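Local coordinates for VP4 CORE protein (Bluetongue virus, PDB 2JHP) that caps the viral RNA as a multifunctional enzyme of the inner core, with methyltransferase domains that bind S-adenosyl-L-homocysteine and guanine, at residues V7-N12 with K74-A79; N471-F476 with F499-K504; L477-P482 with D514-R519; E505-P510 with W571-L576; C518-L523 with Y556-S561. One frame throughout, in Å; residues are numbered along the deposited sequence.

Contacts 2 to 5 form one connected region, while contact 1 stands apart, where a parallel sheet meets an antiparallel pair of strands. Contacts 2 and 3 share helix 470-480, and their centres are about 9 Å apart. Contacts 3 and 5 share Cys518 and Arg519. Contact 4 meets contact 3 through Tyr481 OH and Glu505 OE2, a probable hydrogen bond of 2.6 Å. It meets contact 5 where Trp571 packs on Phe520. Contact 1 touches none of the others; its nearest atoms to contact 5 are about 7 Å away. Contact 2 lies near the ligands: the Val501 side chain is about 9 Å from a bound guanine and about 11 Å from S-adenosyl-L-homocysteine.

Contact 1: V7-N12 with K74-A79; sequences VLYVTN and KNVQLA
Strand 7-10 is the central strand of a five-stranded parallel sheet. Through Tyr9 and, just past the strand's end, Thr11, it meets Val76 of the two-stranded antiparallel sheet formed by 75-77 and 82-84. The contact is small and apolar. One methyl of Val76 does all the touching. Its CG2 lies 4.5 Å from Tyr9 CE2, reaching the ring obliquely, and 4.2 Å from Thr11 CG2. Thr11 turns its methyl to Val76, while its OG1, between the backbone N and the carbonyl carbon (chi1 59°), bonds to Glu13 and Ser71. The Tyr9 hydroxyl is likewise engaged elsewhere, by the carbonyl of Gly52. No hydrogen bond joins the two segments, and the nearest CA atoms, those of Thr11 and Val76, are 8.1 Å apart. The two sheets therefore meet through side chains. Val76 also packs on Phe69 of strand 67-71, which pairs with strand 7-10. On the other edge of strand 7-10 runs strand 48-51, and helix 99-112 packs against Leu8 and Val10.

Contact 2: N471-F476 with F499-K504; sequences NGAILF and FAVSLK
Val501 meets Ala473 with all its side-chain carbons, as strand 499-503 packs against helix 470-480. Its CB lies 3.7 Å from Ala473 CB. Beyond the branch, Val501 CG2 is 3.8 Å from Ala473 CB and Val501 CG1 is 4.0 Å from it. With CG1 anti to the backbone N (chi1 -176°), the two methyls lie to either side of Ala473 CB. The short alanine lets the backbones come close, with the CA atoms of Ala473 and Val501 6.3 Å apart. One helical turn on, Phe476 and Leu503 run alongside each other, pointing opposite ways. Leu503 CD1 comes obliquely to the Phe476 ring, 3.8 Å from CD2. Strand 499-503 runs antiparallel between strands 433-437 and 466-469 in a seven-stranded mixed sheet, of the order seen in Rossmann-like methyltransferases. No hydrogen bond crosses between helix and strand. All four side chains are buried hydrocarbon; the contact is consistent with hydrophobic burial, through which the helix packs on the sheet.

Contact 3: L477-P482 with D514-R519; sequences LMWRYP and DISLCR
Trp479 lays one face of its ring against Asp514, where the C-terminal end of helix 470-480 meets the loop between strand 499-503 and helix 523-533. In the last turn of the helix, Leu477 O accepts from Tyr481 N. At Trp479, CG anti to the backbone N (chi1 177°) swings the indole out toward the 514-519 loop. Ring and carboxylate planes are only 12° apart and stacked. Asp514 CB lies over the six-membered ring, 4.0 Å from its centroid and 15° off the normal, a CH-pi contact. Asp514 OD2 sits over the same face, 3.7 Å from Trp479 CE3. Ser516 OG approaches Trp479 CE3 obliquely at 4.0 Å. Tyr481 is the first residue to leave the helical conformation. Across the contact, Asp514 OD2 accepts from Ser516 OG at 3.1 Å on its anti lone pair. It also accepts from Ser516 N, met from above the carboxylate plane, which makes an Asx turn. Arg60 adds a salt bridge to OD2. The buried carboxylate is thus held flat on the indole by several donors, which would probably stabilise its negative charge.

Contact 4: E505-P510 with W571-L576; sequences EPIPDP and WFKMIL
Between 505-510 and 571-576 the nearest CA atoms are those of Ile507 and Lys573, 8.4 Å apart; the loop is extended and proline-rich. Lys573 reaches across the gap with an extended side chain. Its CG is anti to the backbone N (chi1 -157°), and the chain runs straight on from there. Ile507 crosses it obliquely. The gamma methyl does the touching: Ile507 CG2 lies 3.7 Å from Lys573 CD. This is an apolar contact with the hydrocarbon part of the lysine, short of its charged end. The loop leaves strand 499-503 and runs on toward helix 523-533. It carries the chain across to the helices that follow, and helix 568-576 lies alongside it. The same Ile507 also packs on Phe569 and Trp570, and Pro508 on Trp570, so the loop meets the helix at more than one residue. Farther out, Lys573 NZ is 4.2 Å from Pro508 O, and no hydrogen bond is formed. Asp509, which a cis peptide bond joins to Pro510, brings its OD2 to 4.9 Å from Lys573 NZ. The charges are opposite but not in contact, and any attraction is probably modest.

Contact 5: C518-L523 with Y556-S561; sequences CRFIGL and YVTLMS
Leu523 and Thr558 bury the most surface here, followed by Val557. Leu523 opens helix 523-533, with Gly522 at the N-cap. It comes out of a type II turn from Phe520 to Leu523, closed by the bond from Leu523 N to Phe520 O at 3.2 Å. Gly522, with positive phi (92°), takes the third position of the turn, as glycine commonly does in type II turns. The CG of Leu523 is anti to the backbone N (chi1 -170°), and this carries CD1 across to helix 551-561. There CD1 sits between two neighbouring residues of the helix. It is 3.6 Å from Val557 CG1 and also 3.6 Å from Thr558 CG2. The side chains of Leu523 and both partners pass at a slant. Thr558 presents its methyl and keeps its hydroxyl for the helix: OG1 bonds chiefly to the carbonyl of Leu555, with that of His554 also in reach. The same CG2 meets the Phe520 ring obliquely, 3.7 Å from CD2 and 3.7 Å from CE2. Phe520 also stacks edge-to-face with His554. No hydrogen bond crosses the contact; the threonine acts as an apolar residue, its polar atom satisfied within its own helix, and methyl packing joins the two helices.

Contact 1: V7-N12 with K74-A79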
# COMPACT_ATOMS: atom_id res chain seq x y z
N VAL A 7 17.48 -15.95 1.46
CA VAL A 7 18.19 -17.07 0.91
C VAL A 7 17.73 -17.19 -0.55
O VAL A 7 16.58 -17.55 -0.84
CB VAL A 7 17.94 -18.38 1.72
CG1 VAL A 7 18.62 -19.57 1.06
CG2 VAL A 7 18.41 -18.22 3.15
N LEU A 8 18.62 -16.84 -1.47
CA LEU A 8 18.31 -16.84 -2.88
C LEU A 8 18.51 -18.25 -3.40
O LEU A 8 19.61 -18.63 -3.83
CB LEU A 8 19.15 -15.82 -3.63
CG LEU A 8 19.16 -14.37 -3.14
CD1 LEU A 8 20.12 -13.49 -3.98
CD2 LEU A 8 17.75 -13.78 -3.14
N TYR A 9 17.44 -19.02 -3.34
CA TYR A 9 17.49 -20.41 -3.72
C TYR A 9 17.23 -20.59 -5.20
O TYR A 9 16.22 -20.12 -5.75
CB TYR A 9 16.51 -21.24 -2.89
CG TYR A 9 16.37 -22.67 -3.37
CD1 TYR A 9 17.14 -23.69 -2.83
CD2 TYR A 9 15.45 -23.00 -4.38
CE1 TYR A 9 17.01 -25.01 -3.27
CE2 TYR A 9 15.31 -24.30 -4.84
CZ TYR A 9 16.09 -25.30 -4.28
OH TYR A 9 15.95 -26.59 -4.73
N VAL A 10 18.15 -21.30 -5.85
CA VAL A 10 18.03 -21.62 -7.27
C VAL A 10 17.95 -23.13 -7.49
O VAL A 10 18.54 -23.90 -6.73
CB VAL A 10 19.20 -21.01 -8.10
CG1 VAL A 10 19.28 -19.50 -7.86
CG2 VAL A 10 20.53 -21.68 -7.75
N THR A 11 17.21 -23.53 -8.52
CA THR A 11 17.09 -24.94 -8.89
C THR A 11 18.33 -25.41 -9.65
O THR A 11 19.19 -24.60 -10.03
CB THR A 11 15.80 -25.22 -9.70
OG1 THR A 11 15.80 -24.44 -10.91
CG2 THR A 11 14.57 -24.89 -8.88
N ASN A 12 18.41 -26.72 -9.88
CA ASN A 12 19.65 -27.36 -10.31
C ASN A 12 20.24 -26.89 -11.63
O ASN A 12 21.46 -26.74 -11.73
CB ASN A 12 19.49 -28.89 -10.30
CG ASN A 12 19.37 -29.46 -8.89
OD1 ASN A 12 18.37 -30.07 -8.54
ND2 ASN A 12 20.41 -29.24 -8.08
N LYS A 74 8.45 -23.48 -14.01
CA LYS A 74 7.31 -22.74 -13.46
C LYS A 74 7.21 -22.82 -11.94
O LYS A 74 6.80 -21.85 -11.29
CB LYS A 74 5.99 -23.21 -14.09
CG LYS A 74 4.90 -22.14 -14.08
CD LYS A 74 3.47 -22.72 -14.10
CE LYS A 74 2.96 -23.05 -12.69
NZ LYS A 74 2.71 -21.85 -11.83
N ASN A 75 7.57 -23.96 -11.36
CA ASN A 75 7.47 -24.15 -9.91
C ASN A 75 8.44 -25.16 -9.32
O ASN A 75 9.17 -25.83 -10.05
CB ASN A 75 6.03 -24.49 -9.50
CG ASN A 75 5.44 -25.58 -10.33
OD1 ASN A 75 6.07 -26.61 -10.58
ND2 ASN A 75 4.20 -25.38 -10.77
N VAL A 76 8.44 -25.25 -8.00
CA VAL A 76 9.29 -26.19 -7.27
C VAL A 76 8.43 -27.01 -6.29
O VAL A 76 7.45 -26.51 -5.72
CB VAL A 76 10.52 -25.46 -6.59
CG1 VAL A 76 10.10 -24.65 -5.37
CG2 VAL A 76 11.63 -26.45 -6.24
N GLN A 77 8.78 -28.29 -6.14
CA GLN A 77 8.06 -29.19 -5.26
C GLN A 77 8.59 -29.12 -3.82
O GLN A 77 9.70 -29.55 -3.53
CB GLN A 77 8.14 -30.63 -5.78
CG GLN A 77 7.40 -31.64 -4.90
CD GLN A 77 5.90 -31.44 -4.94
OE1 GLN A 77 5.24 -31.83 -5.91
NE2 GLN A 77 5.35 -30.84 -3.88
N LEU A 78 7.76 -28.58 -2.94
CA LEU A 78 8.05 -28.53 -1.50
C LEU A 78 7.30 -29.65 -0.77
O LEU A 78 6.56 -30.42 -1.40
CB LEU A 78 7.69 -27.16 -0.93
CG LEU A 78 8.71 -26.01 -0.90
CD1 LEU A 78 9.69 -26.04 -2.07
CD2 LEU A 78 8.00 -24.68 -0.85
N ALA A 79 7.49 -29.75 0.54
CA ALA A 79 6.86 -30.81 1.35
C ALA A 79 5.39 -30.52 1.61
O ALA A 79 4.65 -31.37 2.08
CB ALA A 79 7.59 -30.98 2.68

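Contact 2: N471-F476 with F499-K504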
# COMPACT_ATOMS: atom_id res chain seq x y z
N ASN A 471 8.04 -10.22 7.84
CA ASN A 471 7.97 -11.61 7.44
C ASN A 471 7.19 -12.44 8.44
O ASN A 471 6.37 -13.27 8.05
CB ASN A 471 9.36 -12.20 7.23
CG ASN A 471 9.32 -13.58 6.53
OD1 ASN A 471 10.12 -14.44 6.83
ND2 ASN A 471 8.42 -13.74 5.60
N GLY A 472 7.43 -12.19 9.73
CA GLY A 472 6.67 -12.79 10.81
C GLY A 472 5.19 -12.50 10.66
O GLY A 472 4.35 -13.39 10.79
N ALA A 473 4.89 -11.24 10.36
CA ALA A 473 3.53 -10.76 10.20
C ALA A 473 2.80 -11.51 9.10
O ALA A 473 1.63 -11.86 9.27
CB ALA A 473 3.53 -9.28 9.92
N ILE A 474 3.49 -11.75 7.99
CA ILE A 474 2.89 -12.46 6.86
C ILE A 474 2.65 -13.94 7.22
O ILE A 474 1.58 -14.48 6.95
CB ILE A 474 3.74 -12.32 5.59
CG1 ILE A 474 3.70 -10.86 5.06
CG2 ILE A 474 3.33 -13.34 4.53
CD1 ILE A 474 2.47 -10.46 4.21
N LEU A 475 3.64 -14.56 7.83
CA LEU A 475 3.57 -15.95 8.25
C LEU A 475 2.47 -16.17 9.29
O LEU A 475 1.82 -17.21 9.31
CB LEU A 475 4.93 -16.37 8.80
CG LEU A 475 5.91 -17.13 7.90
CD1 LEU A 475 5.37 -17.43 6.50
CD2 LEU A 475 7.25 -16.44 7.85
N PHE A 476 2.29 -15.18 10.16
CA PHE A 476 1.19 -15.19 11.10
C PHE A 476 -0.15 -15.21 10.37
O PHE A 476 -1.03 -16.00 10.71
CB PHE A 476 1.27 -13.98 12.02
CG PHE A 476 0.27 -14.02 13.14
CD1 PHE A 476 0.50 -14.81 14.27
CD2 PHE A 476 -0.90 -13.28 13.08
CE1 PHE A 476 -0.41 -14.85 15.31
CE2 PHE A 476 -1.81 -13.31 14.11
CZ PHE A 476 -1.56 -14.10 15.23
N PHE A 499 10.42 -4.01 7.88
CA PHE A 499 9.27 -3.38 8.53
C PHE A 499 8.93 -4.04 9.87
O PHE A 499 9.08 -5.26 10.05
CB PHE A 499 8.03 -3.38 7.61
CG PHE A 499 8.17 -2.55 6.33
CD1 PHE A 499 8.57 -3.13 5.13
CD2 PHE A 499 7.84 -1.19 6.31
CE1 PHE A 499 8.67 -2.36 3.96
CE2 PHE A 499 7.94 -0.44 5.16
CZ PHE A 499 8.36 -1.03 3.98
N ALA A 500 8.48 -3.24 10.83
CA ALA A 500 7.77 -3.81 11.95
C ALA A 500 6.30 -3.66 11.63
O ALA A 500 5.89 -2.66 11.03
CB ALA A 500 8.12 -3.13 13.31
N VAL A 501 5.53 -4.68 12.02
CA VAL A 501 4.09 -4.68 11.83
C VAL A 501 3.39 -4.96 13.13
O VAL A 501 3.74 -5.89 13.86
CB VAL A 501 3.63 -5.72 10.80
CG1 VAL A 501 2.15 -5.59 10.57
CG2 VAL A 501 4.37 -5.55 9.48
N SER A 502 2.38 -4.15 13.40
CA SER A 502 1.51 -4.34 14.56
C SER A 502 0.15 -4.82 14.09
O SER A 502 -0.36 -4.33 13.10
CB SER A 502 1.40 -3.01 15.32
OG SER A 502 0.87 -1.99 14.49
N LEU A 503 -0.45 -5.76 14.82
CA LEU A 503 -1.75 -6.34 14.46
C LEU A 503 -2.71 -6.37 15.64
O LEU A 503 -2.30 -6.76 16.74
CB LEU A 503 -1.58 -7.76 13.92
CG LEU A 503 -0.76 -8.04 12.67
CD1 LEU A 503 -0.65 -9.53 12.45
CD2 LEU A 503 -1.42 -7.41 11.48
N LYS A 504 -3.96 -5.98 15.42
CA LYS A 504 -5.02 -6.15 16.44
C LYS A 504 -5.52 -7.60 16.39
O LYS A 504 -6.61 -7.89 15.92
CB LYS A 504 -6.17 -5.15 16.26
CG LYS A 504 -7.02 -4.96 17.50
CD LYS A 504 -7.65 -3.58 17.54
CE LYS A 504 -8.36 -3.32 18.85
NZ LYS A 504 -8.61 -1.87 19.05

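Contact 3: L477-P482 with D514-R519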
# COMPACT_ATOMS: atom_id res chain seq x y z
N LEU A 477 -0.29 -14.36 9.35
CA LEU A 477 -1.53 -14.27 8.59
C LEU A 477 -1.73 -15.46 7.68
O LEU A 477 -2.85 -15.86 7.45
CB LEU A 477 -1.60 -12.95 7.78
CG LEU A 477 -1.67 -11.67 8.61
CD1 LEU A 477 -1.25 -10.43 7.81
CD2 LEU A 477 -3.05 -11.51 9.21
N MET A 478 -0.65 -16.01 7.14
CA MET A 478 -0.76 -17.28 6.44
C MET A 478 -1.46 -18.32 7.35
O MET A 478 -2.35 -19.06 6.92
CB MET A 478 0.60 -17.81 5.99
CG MET A 478 1.08 -17.18 4.70
SD MET A 478 2.62 -17.91 4.12
CE MET A 478 3.03 -16.79 2.79
N TRP A 479 -1.07 -18.31 8.62
CA TRP A 479 -1.44 -19.31 9.60
C TRP A 479 -2.85 -19.12 10.16
O TRP A 479 -3.58 -20.09 10.32
CB TRP A 479 -0.39 -19.28 10.71
CG TRP A 479 -0.60 -20.18 11.86
CD1 TRP A 479 -0.99 -21.48 11.83
CD2 TRP A 479 -0.37 -19.86 13.23
NE1 TRP A 479 -1.04 -21.99 13.11
CE2 TRP A 479 -0.66 -21.01 13.99
CE3 TRP A 479 0.05 -18.70 13.90
CZ2 TRP A 479 -0.56 -21.04 15.38
CZ3 TRP A 479 0.15 -18.72 15.28
CH2 TRP A 479 -0.16 -19.88 16.01
N ARG A 480 -3.21 -17.87 10.44
CA ARG A 480 -4.49 -17.50 11.05
C ARG A 480 -5.59 -17.23 10.01
O ARG A 480 -6.76 -17.55 10.23
CB ARG A 480 -4.30 -16.29 11.98
CG ARG A 480 -5.57 -15.77 12.66
CD ARG A 480 -5.70 -16.24 14.10
NE ARG A 480 -5.11 -15.29 15.05
CZ ARG A 480 -4.77 -15.60 16.30
NH1 ARG A 480 -4.94 -16.83 16.78
NH2 ARG A 480 -4.25 -14.67 17.09
N TYR A 481 -5.22 -16.63 8.87
CA TYR A 481 -6.20 -16.31 7.83
C TYR A 481 -5.79 -16.86 6.46
O TYR A 481 -5.42 -16.09 5.58
CB TYR A 481 -6.43 -14.80 7.75
CG TYR A 481 -6.92 -14.18 9.03
CD1 TYR A 481 -6.04 -13.51 9.88
CD2 TYR A 481 -8.26 -14.24 9.39
CE1 TYR A 481 -6.48 -12.91 11.05
CE2 TYR A 481 -8.72 -13.66 10.58
CZ TYR A 481 -7.82 -12.99 11.41
OH TYR A 481 -8.26 -12.41 12.57
N PRO A 482 -5.87 -18.19 6.28
CA PRO A 482 -5.46 -18.92 5.09
C PRO A 482 -6.01 -18.48 3.72
O PRO A 482 -5.38 -18.77 2.71
CB PRO A 482 -5.91 -20.35 5.39
CG PRO A 482 -5.84 -20.42 6.86
CD PRO A 482 -6.37 -19.11 7.31
N ASP A 514 5.07 -20.73 17.16
CA ASP A 514 5.03 -20.77 15.70
C ASP A 514 6.08 -19.87 15.01
O ASP A 514 6.47 -18.83 15.54
CB ASP A 514 3.64 -20.43 15.20
CG ASP A 514 3.49 -20.64 13.71
OD1 ASP A 514 3.35 -21.80 13.27
OD2 ASP A 514 3.54 -19.63 12.99
N ILE A 515 6.51 -20.31 13.83
CA ILE A 515 7.49 -19.61 12.99
C ILE A 515 7.27 -18.09 12.93
O ILE A 515 8.22 -17.32 12.98
CB ILE A 515 7.51 -20.25 11.57
CG1 ILE A 515 8.64 -21.26 11.47
CG2 ILE A 515 7.71 -19.23 10.46
CD1 ILE A 515 8.39 -22.32 10.43
N SER A 516 6.00 -17.68 12.84
CA SER A 516 5.60 -16.28 12.85
C SER A 516 6.24 -15.54 14.01
O SER A 516 6.65 -14.39 13.88
CB SER A 516 4.07 -16.19 12.93
OG SER A 516 3.58 -16.76 14.13
N LEU A 517 6.32 -16.21 15.15
CA LEU A 517 6.94 -15.67 16.34
C LEU A 517 8.47 -15.90 16.36
O LEU A 517 9.24 -14.97 16.60
CB LEU A 517 6.28 -16.29 17.58
CG LEU A 517 6.73 -15.88 18.98
CD1 LEU A 517 6.37 -14.43 19.27
CD2 LEU A 517 6.14 -16.82 20.04
N CYS A 518 8.88 -17.14 16.08
CA CYS A 518 10.23 -17.62 16.36
C CYS A 518 11.00 -18.09 15.14
O CYS A 518 10.72 -19.15 14.58
CB CYS A 518 10.19 -18.74 17.40
SG CYS A 518 9.45 -18.25 18.96
N ARG A 519 11.97 -17.28 14.73
CA ARG A 519 12.92 -17.66 13.69
C ARG A 519 14.33 -17.47 14.23
O ARG A 519 15.07 -18.44 14.38
CB ARG A 519 12.65 -16.88 12.39
CG ARG A 519 11.38 -17.37 11.65
CD ARG A 519 10.66 -16.28 10.86
NE ARG A 519 9.86 -15.44 11.75
CZ ARG A 519 10.05 -14.13 11.93
NH1 ARG A 519 11.00 -13.49 11.25
NH2 ARG A 519 9.27 -13.47 12.77

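Contact 4: E505-P510 with W571-L576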
# COMPACT_ATOMS: atom_id res chain seq x y z
N GLU A 505 -4.63 -8.48 16.84
CA GLU A 505 -4.85 -9.92 16.89
C GLU A 505 -4.49 -10.46 18.28
O GLU A 505 -3.39 -10.17 18.77
CB GLU A 505 -4.00 -10.61 15.81
CG GLU A 505 -4.51 -10.43 14.39
CD GLU A 505 -5.92 -10.95 14.22
OE1 GLU A 505 -6.38 -11.77 15.06
OE2 GLU A 505 -6.57 -10.54 13.25
N PRO A 506 -5.39 -11.25 18.90
CA PRO A 506 -5.12 -11.76 20.25
C PRO A 506 -3.99 -12.78 20.22
O PRO A 506 -3.81 -13.48 19.23
CB PRO A 506 -6.45 -12.43 20.68
CG PRO A 506 -7.13 -12.79 19.41
CD PRO A 506 -6.69 -11.72 18.38
N ILE A 507 -3.23 -12.85 21.32
CA ILE A 507 -2.23 -13.88 21.52
C ILE A 507 -2.86 -15.24 21.23
O ILE A 507 -3.96 -15.52 21.70
CB ILE A 507 -1.69 -13.86 22.97
CG1 ILE A 507 -1.05 -12.50 23.29
CG2 ILE A 507 -0.70 -14.99 23.18
CD1 ILE A 507 -0.81 -12.25 24.78
N PRO A 508 -2.18 -16.09 20.44
CA PRO A 508 -2.73 -17.42 20.16
C PRO A 508 -2.89 -18.27 21.42
O PRO A 508 -2.25 -18.02 22.44
CB PRO A 508 -1.67 -18.06 19.26
CG PRO A 508 -0.94 -16.91 18.66
CD PRO A 508 -0.90 -15.88 19.74
N ASP A 509 -3.76 -19.27 21.33
CA ASP A 509 -4.14 -20.03 22.48
C ASP A 509 -4.47 -21.48 22.10
O ASP A 509 -5.50 -21.74 21.47
CB ASP A 509 -5.36 -19.37 23.14
CG ASP A 509 -6.03 -20.27 24.15
OD1 ASP A 509 -7.22 -20.59 23.96
OD2 ASP A 509 -5.35 -20.67 25.12
N PRO A 510 -3.63 -22.44 22.53
CA PRO A 510 -2.35 -22.36 23.26
C PRO A 510 -1.31 -21.47 22.62
O PRO A 510 -1.19 -21.46 21.40
CB PRO A 510 -1.87 -23.83 23.32
CG PRO A 510 -2.78 -24.59 22.42
CD PRO A 510 -4.07 -23.84 22.40
N TRP A 571 5.61 -14.19 23.35
CA TRP A 571 6.84 -14.91 23.69
C TRP A 571 6.92 -15.24 25.19
O TRP A 571 7.11 -16.39 25.55
CB TRP A 571 8.07 -14.13 23.21
CG TRP A 571 9.28 -14.97 23.04
CD1 TRP A 571 9.59 -15.77 21.97
CD2 TRP A 571 10.37 -15.10 23.96
NE1 TRP A 571 10.80 -16.38 22.17
CE2 TRP A 571 11.30 -16.00 23.39
CE3 TRP A 571 10.65 -14.55 25.23
CZ2 TRP A 571 12.48 -16.36 24.04
CZ3 TRP A 571 11.82 -14.91 25.87
CH2 TRP A 571 12.72 -15.81 25.27
N PHE A 572 6.73 -14.24 26.05
CA PHE A 572 6.67 -14.48 27.49
C PHE A 572 5.57 -15.49 27.82
O PHE A 572 5.70 -16.28 28.76
CB PHE A 572 6.43 -13.19 28.28
CG PHE A 572 7.62 -12.26 28.32
CD1 PHE A 572 8.92 -12.75 28.44
CD2 PHE A 572 7.44 -10.88 28.26
CE1 PHE A 572 10.01 -11.89 28.48
CE2 PHE A 572 8.52 -10.01 28.31
CZ PHE A 572 9.81 -10.52 28.42
N LYS A 573 4.48 -15.47 27.05
CA LYS A 573 3.39 -16.41 27.30
C LYS A 573 3.78 -17.82 26.88
O LYS A 573 3.39 -18.79 27.52
CB LYS A 573 2.09 -15.96 26.63
CG LYS A 573 0.85 -16.54 27.30
CD LYS A 573 -0.46 -16.10 26.66
CE LYS A 573 -1.64 -16.92 27.20
NZ LYS A 573 -2.89 -16.68 26.40
N MET A 574 4.59 -17.93 25.83
CA MET A 574 4.99 -19.24 25.32
C MET A 574 6.05 -19.89 26.21
O MET A 574 6.10 -21.11 26.33
CB MET A 574 5.42 -19.17 23.83
CG MET A 574 6.88 -18.86 23.55
SD MET A 574 7.97 -20.28 23.74
CE MET A 574 6.93 -21.57 23.11
N ILE A 575 6.86 -19.05 26.85
CA ILE A 575 7.98 -19.48 27.68
C ILE A 575 7.52 -20.08 29.01
O ILE A 575 7.92 -21.19 29.37
CB ILE A 575 8.99 -18.31 27.94
CG1 ILE A 575 9.66 -17.84 26.64
CG2 ILE A 575 10.05 -18.69 28.99
CD1 ILE A 575 10.51 -18.87 25.93
N LEU A 576 6.65 -19.35 29.72
CA LEU A 576 6.22 -19.73 31.06
C LEU A 576 5.03 -20.67 31.07
O LEU A 576 5.05 -21.71 31.73
CB LEU A 576 5.89 -18.48 31.88
CG LEU A 576 6.83 -17.28 31.73
CD1 LEU A 576 6.24 -16.06 32.41
CD2 LEU A 576 8.22 -17.59 32.28

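Contact 5: C518-L523 with Y556-S561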
# COMPACT_ATOMS: atom_id res chain seq x y z
N CYS A 518 8.88 -17.14 16.08
CA CYS A 518 10.23 -17.62 16.36
C CYS A 518 11.00 -18.09 15.14
O CYS A 518 10.72 -19.15 14.58
CB CYS A 518 10.19 -18.74 17.40
SG CYS A 518 9.45 -18.25 18.96
N ARG A 519 11.97 -17.28 14.73
CA ARG A 519 12.92 -17.66 13.69
C ARG A 519 14.33 -17.47 14.23
O ARG A 519 15.07 -18.44 14.38
CB ARG A 519 12.65 -16.88 12.39
CG ARG A 519 11.38 -17.37 11.65
CD ARG A 519 10.66 -16.28 10.86
NE ARG A 519 9.86 -15.44 11.75
CZ ARG A 519 10.05 -14.13 11.93
NH1 ARG A 519 11.00 -13.49 11.25
NH2 ARG A 519 9.27 -13.47 12.77
N PHE A 520 14.68 -16.23 14.56
CA PHE A 520 15.95 -15.84 15.21
C PHE A 520 17.19 -16.26 14.42
O PHE A 520 18.19 -16.72 14.99
CB PHE A 520 16.02 -16.34 16.66
CG PHE A 520 14.88 -15.89 17.51
CD1 PHE A 520 14.03 -16.83 18.09
CD2 PHE A 520 14.63 -14.54 17.74
CE1 PHE A 520 12.97 -16.43 18.88
CE2 PHE A 520 13.57 -14.12 18.52
CZ PHE A 520 12.73 -15.08 19.09
N ILE A 521 17.10 -16.10 13.10
CA ILE A 521 18.17 -16.46 12.19
C ILE A 521 19.38 -15.56 12.44
O ILE A 521 19.27 -14.33 12.44
CB ILE A 521 17.72 -16.40 10.70
CG1 ILE A 521 16.54 -17.36 10.44
CG2 ILE A 521 18.90 -16.67 9.77
CD1 ILE A 521 16.81 -18.84 10.71
N GLY A 522 20.53 -16.18 12.68
CA GLY A 522 21.75 -15.44 12.90
C GLY A 522 22.05 -15.13 14.36
O GLY A 522 23.09 -14.52 14.66
N LEU A 523 21.17 -15.57 15.25
CA LEU A 523 21.30 -15.28 16.68
C LEU A 523 22.69 -15.60 17.26
O LEU A 523 23.21 -14.83 18.07
CB LEU A 523 20.20 -15.97 17.49
CG LEU A 523 20.05 -15.58 18.96
CD1 LEU A 523 19.57 -14.14 19.11
CD2 LEU A 523 19.10 -16.54 19.66
N TYR A 556 18.46 -11.27 26.03
CA TYR A 556 19.38 -10.16 26.11
C TYR A 556 20.00 -9.90 24.74
O TYR A 556 20.14 -8.74 24.33
CB TYR A 556 20.45 -10.43 27.17
CG TYR A 556 21.60 -9.44 27.16
CD1 TYR A 556 21.56 -8.29 27.95
CD2 TYR A 556 22.71 -9.65 26.34
CE1 TYR A 556 22.61 -7.37 27.93
CE2 TYR A 556 23.75 -8.74 26.30
CZ TYR A 556 23.71 -7.61 27.10
OH TYR A 556 24.77 -6.73 27.05
N VAL A 557 20.35 -10.97 24.04
CA VAL A 557 20.95 -10.83 22.71
C VAL A 557 19.94 -10.32 21.69
O VAL A 557 20.23 -9.36 20.97
CB VAL A 557 21.67 -12.12 22.25
CG1 VAL A 557 22.00 -12.06 20.78
CG2 VAL A 557 22.96 -12.33 23.07
N THR A 558 18.74 -10.92 21.66
CA THR A 558 17.69 -10.52 20.72
C THR A 558 17.40 -9.02 20.82
O THR A 558 17.37 -8.33 19.80
CB THR A 558 16.36 -11.31 20.92
OG1 THR A 558 16.04 -11.37 22.31
CG2 THR A 558 16.47 -12.73 20.37
N LEU A 559 17.22 -8.53 22.04
CA LEU A 559 17.01 -7.09 22.28
C LEU A 559 18.23 -6.21 21.95
O LEU A 559 18.13 -5.23 21.19
CB LEU A 559 16.60 -6.86 23.73
CG LEU A 559 15.15 -7.14 24.09
CD1 LEU A 559 14.99 -7.05 25.61
CD2 LEU A 559 14.22 -6.18 23.38
N MET A 560 19.38 -6.57 22.51
CA MET A 560 20.58 -5.76 22.44
C MET A 560 21.16 -5.73 21.03
O MET A 560 21.82 -4.77 20.67
CB MET A 560 21.61 -6.29 23.45
CG MET A 560 22.72 -5.32 23.81
SD MET A 560 22.20 -3.92 24.80
CE MET A 560 21.83 -4.72 26.35
N SER A 561 20.89 -6.75 20.23
CA SER A 561 21.40 -6.82 18.86
C SER A 561 20.78 -5.78 17.93
O SER A 561 21.43 -5.33 16.99
CB SER A 561 21.21 -8.21 18.27
OG SER A 561 19.84 -8.51 18.12